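Local coordinates for protein homocitrate synthase (Sulfolobus acidocaldarius, PDB 6KTQ) that catalyses the aldol-type condensation of 2-oxoglutarate with acetyl-CoA to homocitrate, the first step of lysine biosynthesis by the alpha-aminoadipate pathway, at residues R143-S155 with D175-A189. Numbering follows the deposited sequence.
Sequences RDEALRSIAETVS and DYQYLLEVIKTVRDA
R143 lays its side chain along the ring of Y178. Its CB lies 3.6 Å from Y178 CE1; CG then sits over the middle of the ring, a CH-pi contact 3.2 Å from the centroid. Bends at chi2 and chi3 carry NE past Y178 CG, leaving the guanidinium tilted 25° from the ring plane. CZ and NH1 lie against D175 CB; NH2 makes a long salt bridge to D175 OD2 (3.5 Å), while NH1 pairs with D132. Arginine suits this place because an apolar methylene, CG, covers the ring face while the charged end still reaches two acids. D175 also N-caps helix 176-189, its OD1 accepting from Y178 N. Tyrosine offers R143 CG a flat face and has a hydroxyl long enough to donate, in plane, to a lone pair of R143 O (2.8 Å), an oxygen that also accepts from L147 N. The branched end of L147 fills a hole among Y178, E181, V182 and T185, CD1 against the ring and V182 CG2. Small A151 and A189 let the helices draw together further along. Crossing at -26°, they are successive outer helices of the TIM barrel, linked through strand 163-169 in the HMGL-like catalytic domain.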
ATOM      1  N   ARG A 143     -12.999   4.651 -31.384  1.00 39.09           N
ATOM      2  CA  ARG A 143     -13.098   4.173 -30.011  1.00 38.85           C
ATOM      3  C   ARG A 143     -14.274   3.247 -29.787  1.00 37.80           C
ATOM      4  O   ARG A 143     -14.125   2.190 -29.168  1.00 36.73           O
ATOM      5  CB  ARG A 143     -13.162   5.340 -29.013  1.00 40.84           C
ATOM      6  CG  ARG A 143     -11.844   5.558 -28.279  1.00 44.37           C
ATOM      7  CD  ARG A 143     -11.154   6.884 -28.492  1.00 46.54           C
ATOM      8  NE  ARG A 143     -11.387   7.686 -27.317  1.00 49.66           N
ATOM      9  CZ  ARG A 143     -10.554   8.560 -26.763  1.00 51.88           C
ATOM     10  NH1 ARG A 143      -9.358   8.823 -27.264  1.00 53.36           N
ATOM     11  NH2 ARG A 143     -10.955   9.200 -25.681  1.00 54.83           N
ATOM     12  N   ASP A 144     -15.449   3.625 -30.285  1.00 41.55           N
ATOM     13  CA  ASP A 144     -16.656   2.825 -30.035  1.00 40.11           C
ATOM     14  C   ASP A 144     -16.647   1.526 -30.814  1.00 37.91           C
ATOM     15  O   ASP A 144     -17.062   0.471 -30.313  1.00 36.41           O
ATOM     16  CB  ASP A 144     -17.922   3.622 -30.375  1.00 46.99           C
ATOM     17  CG  ASP A 144     -18.298   4.625 -29.293  1.00 50.70           C
ATOM     18  OD1 ASP A 144     -18.046   4.372 -28.104  1.00 52.87           O
ATOM     19  OD2 ASP A 144     -18.872   5.675 -29.638  1.00 59.02           O
ATOM     20  N   GLU A 145     -16.163   1.587 -32.048  1.00 38.48           N
ATOM     21  CA  GLU A 145     -16.135   0.401 -32.881  1.00 39.48           C
ATOM     22  C   GLU A 145     -15.136  -0.595 -32.289  1.00 37.99           C
ATOM     23  O   GLU A 145     -15.395  -1.801 -32.242  1.00 37.45           O
ATOM     24  CB  GLU A 145     -15.779   0.815 -34.296  1.00 46.65           C
ATOM     25  CG  GLU A 145     -15.666  -0.280 -35.341  1.00 54.01           C
ATOM     26  CD  GLU A 145     -15.138   0.276 -36.664  1.00 62.24           C
ATOM     27  OE1 GLU A 145     -15.302   1.502 -36.903  1.00 67.50           O
ATOM     28  OE2 GLU A 145     -14.538  -0.495 -37.453  1.00 67.19           O
ATOM     29  N   ALA A 146     -13.996  -0.090 -31.820  1.00 36.55           N
ATOM     30  CA  ALA A 146     -13.024  -0.961 -31.134  1.00 35.53           C
ATOM     31  C   ALA A 146     -13.663  -1.676 -29.933  1.00 32.36           C
ATOM     32  O   ALA A 146     -13.468  -2.872 -29.747  1.00 30.73           O
ATOM     33  CB  ALA A 146     -11.792  -0.160 -30.712  1.00 37.37           C
ATOM     34  N   LEU A 147     -14.447  -0.952 -29.131  1.00 33.62           N
ATOM     35  CA  LEU A 147     -15.147  -1.570 -27.986  1.00 35.60           C
ATOM     36  C   LEU A 147     -16.032  -2.761 -28.389  1.00 36.02           C
ATOM     37  O   LEU A 147     -16.030  -3.814 -27.726  1.00 34.49           O
ATOM     38  CB  LEU A 147     -15.961  -0.527 -27.208  1.00 39.24           C
ATOM     39  CG  LEU A 147     -15.420   0.125 -25.932  1.00 41.88           C
ATOM     40  CD1 LEU A 147     -13.913   0.057 -25.795  1.00 44.25           C
ATOM     41  CD2 LEU A 147     -15.939   1.554 -25.770  1.00 42.96           C
ATOM     42  N   ARG A 148     -16.757  -2.606 -29.496  1.00 39.49           N
ATOM     43  CA  ARG A 148     -17.596  -3.688 -30.021  1.00 40.13           C
ATOM     44  C   ARG A 148     -16.772  -4.881 -30.486  1.00 36.87           C
ATOM     45  O   ARG A 148     -17.100  -6.013 -30.148  1.00 38.74           O
ATOM     46  CB  ARG A 148     -18.483  -3.186 -31.173  1.00 46.22           C
ATOM     47  CG  ARG A 148     -19.704  -2.380 -30.722  1.00 52.14           C
ATOM     48  CD  ARG A 148     -20.590  -1.930 -31.893  1.00 54.58           C
ATOM     49  NE  ARG A 148     -20.250  -0.570 -32.339  1.00 60.88           N
ATOM     50  CZ  ARG A 148     -19.835  -0.220 -33.562  1.00 63.27           C
ATOM     51  NH1 ARG A 148     -19.707  -1.113 -34.544  1.00 66.33           N
ATOM     52  NH2 ARG A 148     -19.551   1.056 -33.808  1.00 62.25           N
ATOM     53  N   SER A 149     -15.705  -4.638 -31.250  1.00 34.67           N
ATOM     54  CA  SER A 149     -14.880  -5.741 -31.775  1.00 35.64           C
ATOM     55  C   SER A 149     -14.294  -6.535 -30.632  1.00 34.85           C
ATOM     56  O   SER A 149     -14.307  -7.768 -30.624  1.00 34.67           O
ATOM     57  CB  SER A 149     -13.730  -5.251 -32.646  1.00 37.73           C
ATOM     58  OG  SER A 149     -14.142  -4.324 -33.619  1.00 41.57           O
ATOM     59  N   ILE A 150     -13.800  -5.814 -29.636  1.00 36.78           N
ATOM     60  CA  ILE A 150     -13.171  -6.440 -28.481  1.00 37.44           C
ATOM     61  C   ILE A 150     -14.194  -7.241 -27.674  1.00 35.91           C
ATOM     62  O   ILE A 150     -13.959  -8.417 -27.345  1.00 32.22           O
ATOM     63  CB  ILE A 150     -12.433  -5.356 -27.660  1.00 38.55           C
ATOM     64  CG1 ILE A 150     -11.145  -4.980 -28.396  1.00 37.46           C
ATOM     65  CG2 ILE A 150     -12.124  -5.810 -26.270  1.00 43.07           C
ATOM     66  CD1 ILE A 150     -10.677  -3.583 -28.092  1.00 41.36           C
ATOM     67  N   ALA A 151     -15.340  -6.628 -27.379  1.00 35.38           N
ATOM     68  CA  ALA A 151     -16.401  -7.370 -26.693  1.00 37.26           C
ATOM     69  C   ALA A 151     -16.770  -8.644 -27.449  1.00 36.98           C
ATOM     70  O   ALA A 151     -16.851  -9.714 -26.858  1.00 36.12           O
ATOM     71  CB  ALA A 151     -17.637  -6.507 -26.494  1.00 40.06           C
ATOM     72  N   GLU A 152     -16.986  -8.536 -28.752  1.00 40.72           N
ATOM     73  CA  GLU A 152     -17.434  -9.710 -29.523  1.00 40.31           C
ATOM     74  C   GLU A 152     -16.394 -10.816 -29.512  1.00 38.98           C
ATOM     75  O   GLU A 152     -16.701 -11.993 -29.276  1.00 35.66           O
ATOM     76  CB  GLU A 152     -17.769  -9.312 -30.958  1.00 46.80           C
ATOM     77  CG  GLU A 152     -19.033  -8.474 -31.023  1.00 54.38           C
ATOM     78  CD  GLU A 152     -19.363  -7.956 -32.414  1.00 61.35           C
ATOM     79  OE1 GLU A 152     -20.378  -7.227 -32.520  1.00 62.21           O
ATOM     80  OE2 GLU A 152     -18.623  -8.275 -33.383  1.00 65.29           O
ATOM     81  N   THR A 153     -15.141 -10.439 -29.747  1.00 40.18           N
ATOM     82  CA  THR A 153     -14.091 -11.434 -29.853  1.00 35.75           C
ATOM     83  C   THR A 153     -13.789 -12.038 -28.520  1.00 33.85           C
ATOM     84  O   THR A 153     -13.597 -13.240 -28.435  1.00 33.54           O
ATOM     85  CB  THR A 153     -12.819 -10.874 -30.512  1.00 36.72           C
ATOM     86  OG1 THR A 153     -12.456  -9.638 -29.899  1.00 39.30           O
ATOM     87  CG2 THR A 153     -13.071 -10.625 -31.975  1.00 36.35           C
ATOM     88  N   VAL A 154     -13.769 -11.237 -27.458  1.00 35.73           N
ATOM     89  CA  VAL A 154     -13.563 -11.817 -26.123  1.00 36.00           C
ATOM     90  C   VAL A 154     -14.700 -12.761 -25.729  1.00 36.25           C
ATOM     91  O   VAL A 154     -14.460 -13.831 -25.159  1.00 35.84           O
ATOM     92  CB  VAL A 154     -13.381 -10.738 -25.032  1.00 36.24           C
ATOM     93  CG1 VAL A 154     -13.532 -11.344 -23.647  1.00 34.37           C
ATOM     94  CG2 VAL A 154     -12.018 -10.053 -25.192  1.00 35.99           C
ATOM     95  N   SER A 155     -15.935 -12.371 -26.017  1.00 38.84           N
ATOM     96  CA  SER A 155     -17.090 -13.271 -25.771  1.00 41.59           C
ATOM     97  C   SER A 155     -17.018 -14.557 -26.574  1.00 40.75           C
ATOM     98  O   SER A 155     -17.216 -15.660 -26.030  1.00 42.74           O
ATOM     99  CB  SER A 155     -18.403 -12.568 -26.099  1.00 44.86           C
ATOM    100  OG  SER A 155     -18.681 -11.597 -25.117  1.00 50.40           O
ATOM    101  N   ASP A 175      -5.621   7.048 -23.949  1.00 30.39           N
ATOM    102  CA  ASP A 175      -6.511   7.856 -23.104  1.00 30.96           C
ATOM    103  C   ASP A 175      -6.937   7.003 -21.907  1.00 28.67           C
ATOM    104  O   ASP A 175      -7.497   5.930 -22.076  1.00 30.06           O
ATOM    105  CB  ASP A 175      -7.735   8.292 -23.923  1.00 32.19           C
ATOM    106  CG  ASP A 175      -8.700   9.151 -23.101  1.00 34.42           C
ATOM    107  OD1 ASP A 175      -9.390   8.616 -22.201  1.00 36.78           O
ATOM    108  OD2 ASP A 175      -8.687  10.358 -23.315  1.00 37.14           O
ATOM    109  N   TYR A 176      -6.639   7.452 -20.694  1.00 28.66           N
ATOM    110  CA  TYR A 176      -6.905   6.651 -19.516  1.00 30.34           C
ATOM    111  C   TYR A 176      -8.403   6.368 -19.264  1.00 30.34           C
ATOM    112  O   TYR A 176      -8.777   5.272 -18.852  1.00 28.44           O
ATOM    113  CB  TYR A 176      -6.268   7.284 -18.280  1.00 30.88           C
ATOM    114  CG  TYR A 176      -6.283   6.370 -17.085  1.00 31.63           C
ATOM    115  CD1 TYR A 176      -5.666   5.131 -17.134  1.00 32.25           C
ATOM    116  CD2 TYR A 176      -6.903   6.745 -15.888  1.00 31.42           C
ATOM    117  CE1 TYR A 176      -5.704   4.282 -16.044  1.00 32.93           C
ATOM    118  CE2 TYR A 176      -6.930   5.897 -14.788  1.00 30.63           C
ATOM    119  CZ  TYR A 176      -6.326   4.681 -14.862  1.00 30.96           C
ATOM    120  OH  TYR A 176      -6.333   3.827 -13.774  1.00 31.90           O
ATOM    121  N   GLN A 177      -9.245   7.355 -19.525  1.00 32.07           N
ATOM    122  CA  GLN A 177     -10.682   7.138 -19.470  1.00 36.41           C
ATOM    123  C   GLN A 177     -11.105   6.028 -20.415  1.00 34.12           C
ATOM    124  O   GLN A 177     -11.933   5.185 -20.069  1.00 33.88           O
ATOM    125  CB  GLN A 177     -11.435   8.411 -19.844  1.00 42.17           C
ATOM    126  CG  GLN A 177     -12.692   8.578 -19.030  1.00 51.47           C
ATOM    127  CD  GLN A 177     -12.366   8.694 -17.558  1.00 57.02           C
ATOM    128  OE1 GLN A 177     -13.041   8.106 -16.702  1.00 64.95           O
ATOM    129  NE2 GLN A 177     -11.299   9.429 -17.255  1.00 57.47           N
ATOM    130  N   TYR A 178     -10.542   6.035 -21.618  1.00 31.68           N
ATOM    131  CA  TYR A 178     -10.860   4.988 -22.587  1.00 32.75           C
ATOM    132  C   TYR A 178     -10.353   3.644 -22.114  1.00 30.37           C
ATOM    133  O   TYR A 178     -11.078   2.654 -22.150  1.00 30.44           O
ATOM    134  CB  TYR A 178     -10.303   5.325 -23.966  1.00 32.43           C
ATOM    135  CG  TYR A 178     -10.700   4.308 -25.014  1.00 34.12           C
ATOM    136  CD1 TYR A 178     -12.062   4.071 -25.331  1.00 33.03           C
ATOM    137  CD2 TYR A 178      -9.736   3.597 -25.713  1.00 32.00           C
ATOM    138  CE1 TYR A 178     -12.417   3.144 -26.290  1.00 33.19           C
ATOM    139  CE2 TYR A 178     -10.086   2.686 -26.679  1.00 33.05           C
ATOM    140  CZ  TYR A 178     -11.417   2.455 -26.977  1.00 33.47           C
ATOM    141  OH  TYR A 178     -11.727   1.530 -27.955  1.00 30.97           O
ATOM    142  N   LEU A 179      -9.111   3.605 -21.631  1.00 30.14           N
ATOM    143  CA  LEU A 179      -8.588   2.371 -21.046  1.00 31.31           C
ATOM    144  C   LEU A 179      -9.541   1.772 -20.008  1.00 29.93           C
ATOM    145  O   LEU A 179      -9.764   0.565 -19.983  1.00 30.18           O
ATOM    146  CB  LEU A 179      -7.195   2.604 -20.438  1.00 31.77           C
ATOM    147  CG  LEU A 179      -6.558   1.389 -19.771  1.00 34.05           C
ATOM    148  CD1 LEU A 179      -6.427   0.239 -20.748  1.00 34.66           C
ATOM    149  CD2 LEU A 179      -5.201   1.775 -19.199  1.00 33.32           C
ATOM    150  N   LEU A 180     -10.099   2.604 -19.140  1.00 29.95           N
ATOM    151  CA  LEU A 180     -11.010   2.099 -18.112  1.00 31.65           C
ATOM    152  C   LEU A 180     -12.262   1.483 -18.763  1.00 30.85           C
ATOM    153  O   LEU A 180     -12.740   0.437 -18.330  1.00 34.50           O
ATOM    154  CB  LEU A 180     -11.420   3.247 -17.161  1.00 34.11           C
ATOM    155  CG  LEU A 180     -10.317   3.851 -16.259  1.00 35.11           C
ATOM    156  CD1 LEU A 180     -10.869   4.959 -15.356  1.00 35.15           C
ATOM    157  CD2 LEU A 180      -9.667   2.761 -15.420  1.00 33.80           C
ATOM    158  N   GLU A 181     -12.783   2.156 -19.783  1.00 32.94           N
ATOM    159  CA  GLU A 181     -13.941   1.681 -20.564  1.00 33.47           C
ATOM    160  C   GLU A 181     -13.590   0.333 -21.245  1.00 33.31           C
ATOM    161  O   GLU A 181     -14.373  -0.633 -21.223  1.00 28.01           O
ATOM    162  CB  GLU A 181     -14.378   2.706 -21.652  1.00 37.81           C
ATOM    163  CG  GLU A 181     -14.739   4.142 -21.211  1.00 47.21           C
ATOM    164  CD  GLU A 181     -14.919   5.140 -22.378  1.00 56.11           C
ATOM    165  OE1 GLU A 181     -14.397   6.295 -22.312  1.00 55.83           O
ATOM    166  OE2 GLU A 181     -15.603   4.773 -23.372  1.00 60.58           O
ATOM    167  N   VAL A 182     -12.389   0.267 -21.825  1.00 30.10           N
ATOM    168  CA  VAL A 182     -11.910  -0.983 -22.424  1.00 28.32           C
ATOM    169  C   VAL A 182     -11.938  -2.105 -21.414  1.00 28.71           C
ATOM    170  O   VAL A 182     -12.434  -3.199 -21.707  1.00 28.23           O
ATOM    171  CB  VAL A 182     -10.476  -0.833 -23.006  1.00 29.15           C
ATOM    172  CG1 VAL A 182      -9.905  -2.195 -23.370  1.00 31.89           C
ATOM    173  CG2 VAL A 182     -10.492   0.094 -24.203  1.00 30.00           C
ATOM    174  N   ILE A 183     -11.426  -1.850 -20.212  1.00 29.35           N
ATOM    175  CA  ILE A 183     -11.353  -2.894 -19.199  1.00 29.71           C
ATOM    176  C   ILE A 183     -12.737  -3.383 -18.727  1.00 31.52           C
ATOM    177  O   ILE A 183     -12.934  -4.587 -18.501  1.00 28.71           O
ATOM    178  CB  ILE A 183     -10.516  -2.415 -17.990  1.00 31.43           C
ATOM    179  CG1 ILE A 183      -9.045  -2.275 -18.409  1.00 31.69           C
ATOM    180  CG2 ILE A 183     -10.602  -3.397 -16.837  1.00 32.48           C
ATOM    181  CD1 ILE A 183      -8.226  -1.393 -17.495  1.00 32.44           C
ATOM    182  N   LYS A 184     -13.668  -2.455 -18.557  1.00 33.86           N
ATOM    183  CA  LYS A 184     -15.056  -2.795 -18.198  1.00 38.24           C
ATOM    184  C   LYS A 184     -15.664  -3.653 -19.276  1.00 33.53           C
ATOM    185  O   LYS A 184     -16.291  -4.672 -19.000  1.00 36.63           O
ATOM    186  CB  LYS A 184     -15.914  -1.533 -18.061  1.00 41.42           C
ATOM    187  CG  LYS A 184     -15.587  -0.713 -16.843  1.00 49.36           C
ATOM    188  CD  LYS A 184     -16.336   0.612 -16.852  1.00 55.40           C
ATOM    189  CE  LYS A 184     -15.837   1.537 -15.752  1.00 55.92           C
ATOM    190  NZ  LYS A 184     -16.293   2.931 -15.999  1.00 56.57           N
ATOM    191  N   THR A 185     -15.476  -3.221 -20.514  1.00 36.22           N
ATOM    192  CA  THR A 185     -15.968  -3.969 -21.675  1.00 34.91           C
ATOM    193  C   THR A 185     -15.484  -5.412 -21.658  1.00 35.39           C
ATOM    194  O   THR A 185     -16.291  -6.346 -21.688  1.00 31.17           O
ATOM    195  CB  THR A 185     -15.578  -3.270 -22.989  1.00 34.82           C
ATOM    196  OG1 THR A 185     -16.083  -1.934 -22.987  1.00 31.99           O
ATOM    197  CG2 THR A 185     -16.107  -4.006 -24.183  1.00 35.52           C
ATOM    198  N   VAL A 186     -14.166  -5.623 -21.552  1.00 34.88           N
ATOM    199  CA  VAL A 186     -13.642  -6.996 -21.629  1.00 32.68           C
ATOM    200  C   VAL A 186     -13.969  -7.829 -20.405  1.00 32.40           C
ATOM    201  O   VAL A 186     -14.207  -9.047 -20.509  1.00 31.05           O
ATOM    202  CB  VAL A 186     -12.120  -7.047 -21.919  1.00 31.72           C
ATOM    203  CG1 VAL A 186     -11.830  -6.363 -23.232  1.00 30.97           C
ATOM    204  CG2 VAL A 186     -11.315  -6.432 -20.769  1.00 32.04           C
ATOM    205  N   ARG A 187     -13.997  -7.179 -19.249  1.00 33.55           N
ATOM    206  CA  ARG A 187     -14.514  -7.817 -18.050  1.00 36.35           C
ATOM    207  C   ARG A 187     -15.942  -8.347 -18.287  1.00 34.38           C
ATOM    208  O   ARG A 187     -16.201  -9.537 -18.128  1.00 34.75           O
ATOM    209  CB  ARG A 187     -14.483  -6.826 -16.879  1.00 37.41           C
ATOM    210  CG  ARG A 187     -14.931  -7.433 -15.561  1.00 40.12           C
ATOM    211  CD  ARG A 187     -16.245  -6.861 -15.092  1.00 46.99           C
ATOM    212  NE  ARG A 187     -16.072  -5.536 -14.502  1.00 49.43           N
ATOM    213  CZ  ARG A 187     -16.726  -4.431 -14.865  1.00 49.55           C
ATOM    214  NH1 ARG A 187     -16.478  -3.277 -14.248  1.00 46.74           N
ATOM    215  NH2 ARG A 187     -17.631  -4.456 -15.821  1.00 52.37           N
ATOM    216  N   ASP A 188     -16.844  -7.465 -18.694  1.00 36.86           N
ATOM    217  CA  ASP A 188     -18.252  -7.862 -18.945  1.00 38.67           C
ATOM    218  C   ASP A 188     -18.336  -8.997 -19.969  1.00 41.43           C
ATOM    219  O   ASP A 188     -19.185  -9.876 -19.853  1.00 42.65           O
ATOM    220  CB  ASP A 188     -19.078  -6.672 -19.424  1.00 38.90           C
ATOM    221  CG  ASP A 188     -19.295  -5.622 -18.335  1.00 42.96           C
ATOM    222  OD1 ASP A 188     -18.989  -5.891 -17.149  1.00 44.16           O
ATOM    223  OD2 ASP A 188     -19.764  -4.514 -18.668  1.00 44.90           O
ATOM    224  N   ALA A 189     -17.436  -8.992 -20.952  1.00 39.16           N
ATOM    225  CA  ALA A 189     -17.431 -10.014 -22.000  1.00 38.25           C
ATOM    226  C   ALA A 189     -16.795 -11.345 -21.600  1.00 40.28           C
ATOM    227  O   ALA A 189     -16.860 -12.308 -22.361  1.00 41.10           O
ATOM    228  CB  ALA A 189     -16.755  -9.461 -23.240  1.00 39.32           C
TER